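Local coordinates for protein carbohydrate kinase, FGGY (Rhodospirillum rubrum, PDB 3IFR) that probably phosphorylates D-xylulose with ATP, acting as a xylulose kinase of the FGGY carbohydrate kinase family, at residues 299-304 with 381-386; 334-339 with 375-380; 342-347 with 486-491. One frame throughout, in Å; residues are numbered along the deposited sequence.

Contact 1. Residues 299-304 with 381-386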
# COMPACT_ATOMS: atom_id res chain seq x y z
N GLY A 299 -2.30 -2.70 -7.28
CA GLY A 299 -3.73 -2.65 -7.26
C GLY A 299 -4.19 -3.04 -5.88
O GLY A 299 -3.44 -3.54 -5.07
N CYS A 300 -5.46 -2.81 -5.63
CA CYS A 300 -6.03 -2.97 -4.33
C CYS A 300 -7.38 -3.62 -4.56
O CYS A 300 -8.03 -3.33 -5.55
CB CYS A 300 -6.24 -1.57 -3.74
SG CYS A 300 -6.92 -1.62 -2.09
N MSE A 301 -7.79 -4.54 -3.71
CA MSE A 301 -9.19 -4.90 -3.74
C MSE A 301 -9.89 -4.59 -2.43
O MSE A 301 -9.45 -5.00 -1.35
CB MSE A 301 -9.40 -6.34 -4.09
CG MSE A 301 -9.14 -6.66 -5.52
SE MSE A 301 -8.42 -8.47 -5.40
CE MSE A 301 -9.63 -9.04 -3.85
N ALA A 302 -11.01 -3.91 -2.56
CA ALA A 302 -11.67 -3.37 -1.41
C ALA A 302 -12.06 -4.46 -0.38
O ALA A 302 -11.83 -4.28 0.82
CB ALA A 302 -12.85 -2.59 -1.84
N ALA A 303 -12.61 -5.58 -0.82
CA ALA A 303 -13.10 -6.52 0.19
C ALA A 303 -12.32 -7.81 0.11
O ALA A 303 -12.51 -8.57 -0.83
CB ALA A 303 -14.59 -6.78 0.01
N THR A 304 -11.46 -8.06 1.10
CA THR A 304 -10.63 -9.26 1.14
C THR A 304 -10.74 -9.98 2.49
O THR A 304 -11.61 -10.84 2.67
CB THR A 304 -9.17 -8.93 0.82
OG1 THR A 304 -9.04 -8.81 -0.59
CG2 THR A 304 -8.26 -10.01 1.28
N GLU A 381 -12.70 -18.81 -2.97
CA GLU A 381 -12.35 -19.01 -4.34
C GLU A 381 -12.56 -17.72 -5.11
O GLU A 381 -11.73 -17.34 -5.96
CB GLU A 381 -13.18 -20.13 -4.93
CG GLU A 381 -12.81 -21.49 -4.36
CD GLU A 381 -13.63 -22.61 -4.91
OE1 GLU A 381 -14.72 -22.30 -5.47
OE2 GLU A 381 -13.19 -23.79 -4.82
N ALA A 382 -13.67 -17.03 -4.83
CA ALA A 382 -13.92 -15.74 -5.47
C ALA A 382 -12.77 -14.74 -5.20
O ALA A 382 -12.29 -14.06 -6.11
CB ALA A 382 -15.30 -15.16 -5.07
N VAL A 383 -12.31 -14.65 -3.96
CA VAL A 383 -11.23 -13.70 -3.69
C VAL A 383 -10.02 -14.07 -4.51
O VAL A 383 -9.41 -13.20 -5.13
CB VAL A 383 -10.90 -13.59 -2.19
CG1 VAL A 383 -9.52 -12.97 -1.95
CG2 VAL A 383 -11.96 -12.78 -1.52
N ALA A 384 -9.69 -15.36 -4.54
CA ALA A 384 -8.58 -15.87 -5.37
C ALA A 384 -8.75 -15.44 -6.80
O ALA A 384 -7.82 -14.95 -7.44
CB ALA A 384 -8.52 -17.38 -5.32
N LEU A 385 -9.95 -15.66 -7.30
CA LEU A 385 -10.29 -15.35 -8.67
C LEU A 385 -10.10 -13.89 -9.03
O LEU A 385 -9.68 -13.57 -10.16
CB LEU A 385 -11.75 -15.70 -8.91
CG LEU A 385 -12.06 -16.91 -9.77
CD1 LEU A 385 -10.86 -17.80 -10.02
CD2 LEU A 385 -13.21 -17.62 -9.07
N ALA A 386 -10.42 -13.01 -8.10
CA ALA A 386 -10.21 -11.58 -8.31
C ALA A 386 -8.72 -11.29 -8.36
O ALA A 386 -8.28 -10.41 -9.10
CB ALA A 386 -10.86 -10.74 -7.23
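M301 reaches from the end of strand 298-301 onto helix 372-397 and lodges beside V383 and A386; it was built as selenomethionine, a label that replaces the natural sulphur. Its CB points toward the helix, and CG lies beside the backbone N, anti to the carbonyl carbon (chi1 -73°). The chain then bends at chi2 and again at chi3. The first bend leaves SE against the methyl of A386, 3.8 Å from its CB. The second turns the terminal methyl back along the helix: CE stays 4.0 Å from A386 CB and also comes within 4.4 Å of V383 CG1. A long, flexible, apolar side chain suits a place between an alanine, small enough to let SE approach the helix, and a branched valine one turn earlier. V383 also meets the loop that follows the strand, CG2 lying 4.3 Å from A303 O and CG1 4.4 Å from T304 OG1. All these contacts are apolar or van der Waals. Strand 298-301 edges the six-stranded sheet of the C-terminal domain, with M301 bonded through its backbone to G269, and T304 leads into helix 305-315. Elsewhere on helix 372-397, A384 and L385 pack on helix 414-424, and L385 also on helix 475-496.

Contact 2. Residues 334-339 with 375-380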
# COMPACT_ATOMS: atom_id res chain seq x y z
N VAL A 334 -14.96 -29.87 0.78
CA VAL A 334 -15.85 -29.46 -0.29
C VAL A 334 -15.03 -29.36 -1.57
O VAL A 334 -13.92 -28.85 -1.56
CB VAL A 334 -16.49 -28.07 0.04
CG1 VAL A 334 -17.31 -27.55 -1.12
CG2 VAL A 334 -17.34 -28.16 1.30
N PRO A 335 -15.58 -29.85 -2.68
CA PRO A 335 -14.78 -29.86 -3.91
C PRO A 335 -14.47 -28.47 -4.40
O PRO A 335 -15.26 -27.57 -4.19
CB PRO A 335 -15.71 -30.52 -4.94
CG PRO A 335 -16.84 -31.09 -4.16
CD PRO A 335 -16.93 -30.38 -2.86
N ALA A 336 -13.34 -28.31 -5.05
CA ALA A 336 -13.01 -27.12 -5.81
C ALA A 336 -14.19 -26.69 -6.67
O ALA A 336 -14.74 -27.51 -7.37
CB ALA A 336 -11.80 -27.41 -6.71
N GLY A 337 -14.55 -25.40 -6.64
CA GLY A 337 -15.68 -24.91 -7.41
C GLY A 337 -16.97 -24.93 -6.60
O GLY A 337 -17.99 -24.37 -7.01
N ALA A 338 -16.92 -25.57 -5.44
CA ALA A 338 -18.05 -25.60 -4.50
C ALA A 338 -19.39 -26.04 -5.08
O ALA A 338 -20.42 -25.59 -4.66
CB ALA A 338 -18.21 -24.26 -3.83
N ASP A 339 -19.36 -26.94 -6.06
CA ASP A 339 -20.60 -27.57 -6.53
C ASP A 339 -21.49 -26.55 -7.22
O ASP A 339 -22.70 -26.53 -6.99
CB ASP A 339 -21.36 -28.23 -5.37
CG ASP A 339 -20.80 -29.61 -5.00
OD1 ASP A 339 -20.89 -30.54 -5.84
OD2 ASP A 339 -20.26 -29.78 -3.89
N LEU A 375 -20.39 -22.19 1.10
CA LEU A 375 -20.45 -20.74 1.09
C LEU A 375 -19.09 -20.12 1.37
O LEU A 375 -18.65 -19.21 0.67
CB LEU A 375 -21.49 -20.17 2.08
CG LEU A 375 -22.98 -20.07 1.69
CD1 LEU A 375 -23.62 -18.77 2.21
CD2 LEU A 375 -23.14 -20.11 0.23
N TRP A 376 -18.45 -20.61 2.43
CA TRP A 376 -17.11 -20.17 2.79
C TRP A 376 -16.13 -20.38 1.63
O TRP A 376 -15.33 -19.49 1.28
CB TRP A 376 -16.64 -20.94 4.01
CG TRP A 376 -15.37 -20.42 4.59
CD1 TRP A 376 -14.18 -21.06 4.64
CD2 TRP A 376 -15.17 -19.15 5.23
NE1 TRP A 376 -13.25 -20.28 5.27
CE2 TRP A 376 -13.83 -19.10 5.64
CE3 TRP A 376 -15.99 -18.04 5.47
CZ2 TRP A 376 -13.27 -17.98 6.28
CZ3 TRP A 376 -15.45 -16.93 6.11
CH2 TRP A 376 -14.10 -16.91 6.52
N ARG A 377 -16.21 -21.56 1.03
CA ARG A 377 -15.31 -21.91 -0.05
C ARG A 377 -15.48 -21.00 -1.24
O ARG A 377 -14.51 -20.48 -1.79
CB ARG A 377 -15.53 -23.36 -0.48
CG ARG A 377 -14.64 -23.72 -1.67
CD ARG A 377 -14.27 -25.16 -1.66
NE ARG A 377 -13.14 -25.37 -2.54
CZ ARG A 377 -12.00 -25.96 -2.19
NH1 ARG A 377 -11.83 -26.42 -0.95
NH2 ARG A 377 -11.04 -26.08 -3.09
N ALA A 378 -16.73 -20.80 -1.62
CA ALA A 378 -17.06 -19.98 -2.76
C ALA A 378 -16.46 -18.60 -2.55
O ALA A 378 -15.93 -18.02 -3.48
CB ALA A 378 -18.56 -19.88 -2.93
N LEU A 379 -16.53 -18.09 -1.33
CA LEU A 379 -15.95 -16.77 -1.06
C LEU A 379 -14.45 -16.84 -1.18
O LEU A 379 -13.83 -15.94 -1.76
CB LEU A 379 -16.33 -16.20 0.31
CG LEU A 379 -15.63 -14.84 0.51
CD1 LEU A 379 -15.92 -13.92 -0.68
CD2 LEU A 379 -15.94 -14.10 1.84
N LEU A 380 -13.86 -17.90 -0.60
CA LEU A 380 -12.42 -18.08 -0.68
C LEU A 380 -11.96 -18.08 -2.14
O LEU A 380 -10.99 -17.42 -2.51
CB LEU A 380 -11.99 -19.38 -0.01
CG LEU A 380 -12.05 -19.39 1.51
CD1 LEU A 380 -11.23 -20.54 2.10
CD2 LEU A 380 -11.60 -18.07 2.05
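P335 to A338 make a type II beta turn, closed by the bond from A338 N to P335 O, and it lies against the helix with CA of A338 6.0 Å from CA of A378. Glycine suits position 337, third in the turn, because at its backbone angles (phi 93°, psi -11°) a CB would press against the carbonyl O of A336. R377 carries the contact. Its CG is anti to the backbone N (chi1 177°) and the chain runs extended to NE, sliding past V334 in the opposite direction, with V334 CG1 3.9 Å from R377 CD. One face of the guanidinium lies against the backbone at the start of the turn: V334 O, just before it, sits 3.1 Å above the plane, offset toward the rim, and A336 CA is 3.5 Å from R377 NH2. With backbone over this face, the N-H groups turn to other partners. NE forms a salt bridge with E381, NH1 bonds to A331 O and NH2 to Y478 OH, which fixes the rotation of the group. Alanines suit the close approach further on, where A338 CB meets A378 CB at 4.5 Å. The turn belongs to the loop between helix 322-332 and strand 342-344, while W376 and L380 pack on helices 305-315 and 322-332.

Contact 3. Residues 342-347 with 486-491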
# COMPACT_ATOMS: atom_id res chain seq x y z
N VAL A 342 -21.12 -19.72 -7.41
CA VAL A 342 -20.25 -18.70 -7.98
C VAL A 342 -20.47 -17.43 -7.21
O VAL A 342 -21.59 -16.96 -7.13
CB VAL A 342 -20.59 -18.42 -9.46
CG1 VAL A 342 -19.54 -17.50 -10.06
CG2 VAL A 342 -20.68 -19.70 -10.25
N CYS A 343 -19.40 -16.86 -6.67
CA CYS A 343 -19.49 -15.61 -5.91
C CYS A 343 -18.75 -14.41 -6.56
O CYS A 343 -17.61 -14.54 -7.01
CB CYS A 343 -19.01 -15.87 -4.47
SG CYS A 343 -18.55 -14.45 -3.49
N LEU A 344 -19.41 -13.26 -6.63
CA LEU A 344 -18.73 -12.01 -6.89
C LEU A 344 -18.48 -11.32 -5.56
O LEU A 344 -19.42 -11.04 -4.81
CB LEU A 344 -19.61 -11.11 -7.75
CG LEU A 344 -19.92 -11.69 -9.11
CD1 LEU A 344 -20.96 -10.82 -9.78
CD2 LEU A 344 -18.65 -11.79 -9.97
N PRO A 345 -17.21 -11.00 -5.26
CA PRO A 345 -16.85 -10.51 -3.92
C PRO A 345 -16.76 -9.00 -3.81
O PRO A 345 -15.85 -8.52 -3.13
CB PRO A 345 -15.44 -11.07 -3.74
CG PRO A 345 -14.93 -11.35 -5.18
CD PRO A 345 -16.04 -11.11 -6.15
N TYR A 346 -17.68 -8.26 -4.42
CA TYR A 346 -17.62 -6.80 -4.39
C TYR A 346 -18.56 -6.11 -3.37
O TYR A 346 -19.48 -5.35 -3.73
CB TYR A 346 -17.80 -6.27 -5.81
CG TYR A 346 -17.01 -7.05 -6.85
CD1 TYR A 346 -15.64 -7.28 -6.69
CD2 TYR A 346 -17.63 -7.58 -7.98
CE1 TYR A 346 -14.92 -7.99 -7.63
CE2 TYR A 346 -16.91 -8.31 -8.92
CZ TYR A 346 -15.56 -8.51 -8.74
OH TYR A 346 -14.84 -9.22 -9.68
N PHE A 347 -18.27 -6.33 -2.09
CA PHE A 347 -19.11 -5.84 -0.99
C PHE A 347 -19.03 -4.33 -0.72
O PHE A 347 -19.96 -3.74 -0.13
CB PHE A 347 -18.81 -6.65 0.27
CG PHE A 347 -18.96 -8.14 0.07
CD1 PHE A 347 -20.22 -8.74 0.11
CD2 PHE A 347 -17.85 -8.93 -0.18
CE1 PHE A 347 -20.37 -10.10 -0.08
CE2 PHE A 347 -17.99 -10.29 -0.36
CZ PHE A 347 -19.25 -10.89 -0.32
N SER A 486 -16.14 -14.30 -14.44
CA SER A 486 -16.09 -13.25 -15.45
C SER A 486 -17.42 -13.04 -16.14
O SER A 486 -17.82 -11.92 -16.35
CB SER A 486 -15.05 -13.60 -16.51
OG SER A 486 -13.79 -13.12 -16.08
N ALA A 487 -18.09 -14.12 -16.51
CA ALA A 487 -19.36 -14.04 -17.18
C ALA A 487 -20.48 -13.66 -16.21
O ALA A 487 -21.49 -13.06 -16.63
CB ALA A 487 -19.67 -15.37 -17.86
N LEU A 488 -20.32 -13.98 -14.92
CA LEU A 488 -21.30 -13.56 -13.93
C LEU A 488 -21.32 -12.02 -13.91
O LEU A 488 -22.35 -11.40 -14.11
CB LEU A 488 -21.01 -14.13 -12.55
CG LEU A 488 -22.07 -13.80 -11.48
CD1 LEU A 488 -23.52 -13.94 -12.00
CD2 LEU A 488 -21.85 -14.69 -10.25
N TYR A 489 -20.13 -11.43 -13.75
CA TYR A 489 -19.99 -9.98 -13.69
C TYR A 489 -20.42 -9.25 -14.95
O TYR A 489 -21.10 -8.22 -14.88
CB TYR A 489 -18.56 -9.61 -13.40
CG TYR A 489 -18.39 -8.14 -13.29
CD1 TYR A 489 -19.01 -7.44 -12.28
CD2 TYR A 489 -17.63 -7.44 -14.22
CE1 TYR A 489 -18.87 -6.08 -12.15
CE2 TYR A 489 -17.48 -6.07 -14.11
CZ TYR A 489 -18.10 -5.39 -13.07
OH TYR A 489 -17.97 -4.03 -12.96
N ALA A 490 -20.00 -9.75 -16.10
CA ALA A 490 -20.45 -9.15 -17.35
C ALA A 490 -21.99 -9.24 -17.48
O ALA A 490 -22.64 -8.34 -17.99
CB ALA A 490 -19.74 -9.80 -18.53
N THR A 491 -22.56 -10.33 -17.02
CA THR A 491 -23.99 -10.50 -17.14
C THR A 491 -24.74 -9.56 -16.19
O THR A 491 -25.77 -9.00 -16.55
CB THR A 491 -24.41 -11.96 -16.88
OG1 THR A 491 -23.85 -12.81 -17.89
CG2 THR A 491 -25.92 -12.10 -16.91
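L344 holds CG anti to its carbonyl carbon (chi1 -62°), whereas L488 and Y489 hold theirs anti to the backbone N, L488 at chi1 -176°, and these torsions bring the branches of strand 342-344 and helix 475-496 together. The motif is a helix laid over a two-stranded antiparallel sheet, formed by 342-344 and 362-364, in the C-terminal half of an actin-like sugar kinase. The strand and helix axes approach to 8.8 Å. V342 and L344 alternate with C343, so both point toward the helix while C343 faces away, onto helix 372-397. L488 is the helix residue they share. Its CD2 touches V342 CG1 at 3.6 Å as the two side chains slide past each other. L344 crosses L488 obliquely, its CD1 3.6 Å from L488 CG, and its other branch turns to the next helix residue, with CD2 4.1 Å from Y489 CB. A leucine suits position 344 because its two methyls can go to different neighbours, CD1 to L488 and CD2 to Y489. An alanine in place of L344 would probably open a gap beneath L488 and leave the CB of Y489 without its apolar neighbour. Beyond the leucines the strand gives way to a loop, where P345 CD lies over one face of the Y346 ring. Y346 in turn meets Y489 in an offset edge-to-face pair, the edge of the former toward the face of the latter, with planes at 76° and centroids 5.8 Å apart. Two large rings suit this end of the interface, since they span a distance that smaller side chains would not. F485, one helical turn before Y489, adds a further ring against L344, P345 and Y346. The nearest atoms of the tyrosine pair are Y346 CE2 and Y489 CD1, 4.1 Å apart.

Overall arrangement
Helix 372-397 ties the three sites together. Contacts 1 and 2 use successive parts of it, their centres about 15 Å apart, and E381 joins them through a probable hydrogen bond from G337 N to its OE2 (2.8 Å). Contact 3 lies about 11 Å, centre to centre, from contact 1 and about 15 Å from contact 2. Its strand and the loop after it lie against the same helix: L379 CD1 packs on C343 SG at 3.9 Å, and A382 CB on P345 CG at 3.8 Å. The centre of contact 1 is about 15 Å from the chain's centre, those of contacts 2 and 3 about 29 and 25 Å. In FGGY kinases the active site lies in the cleft between the two domains.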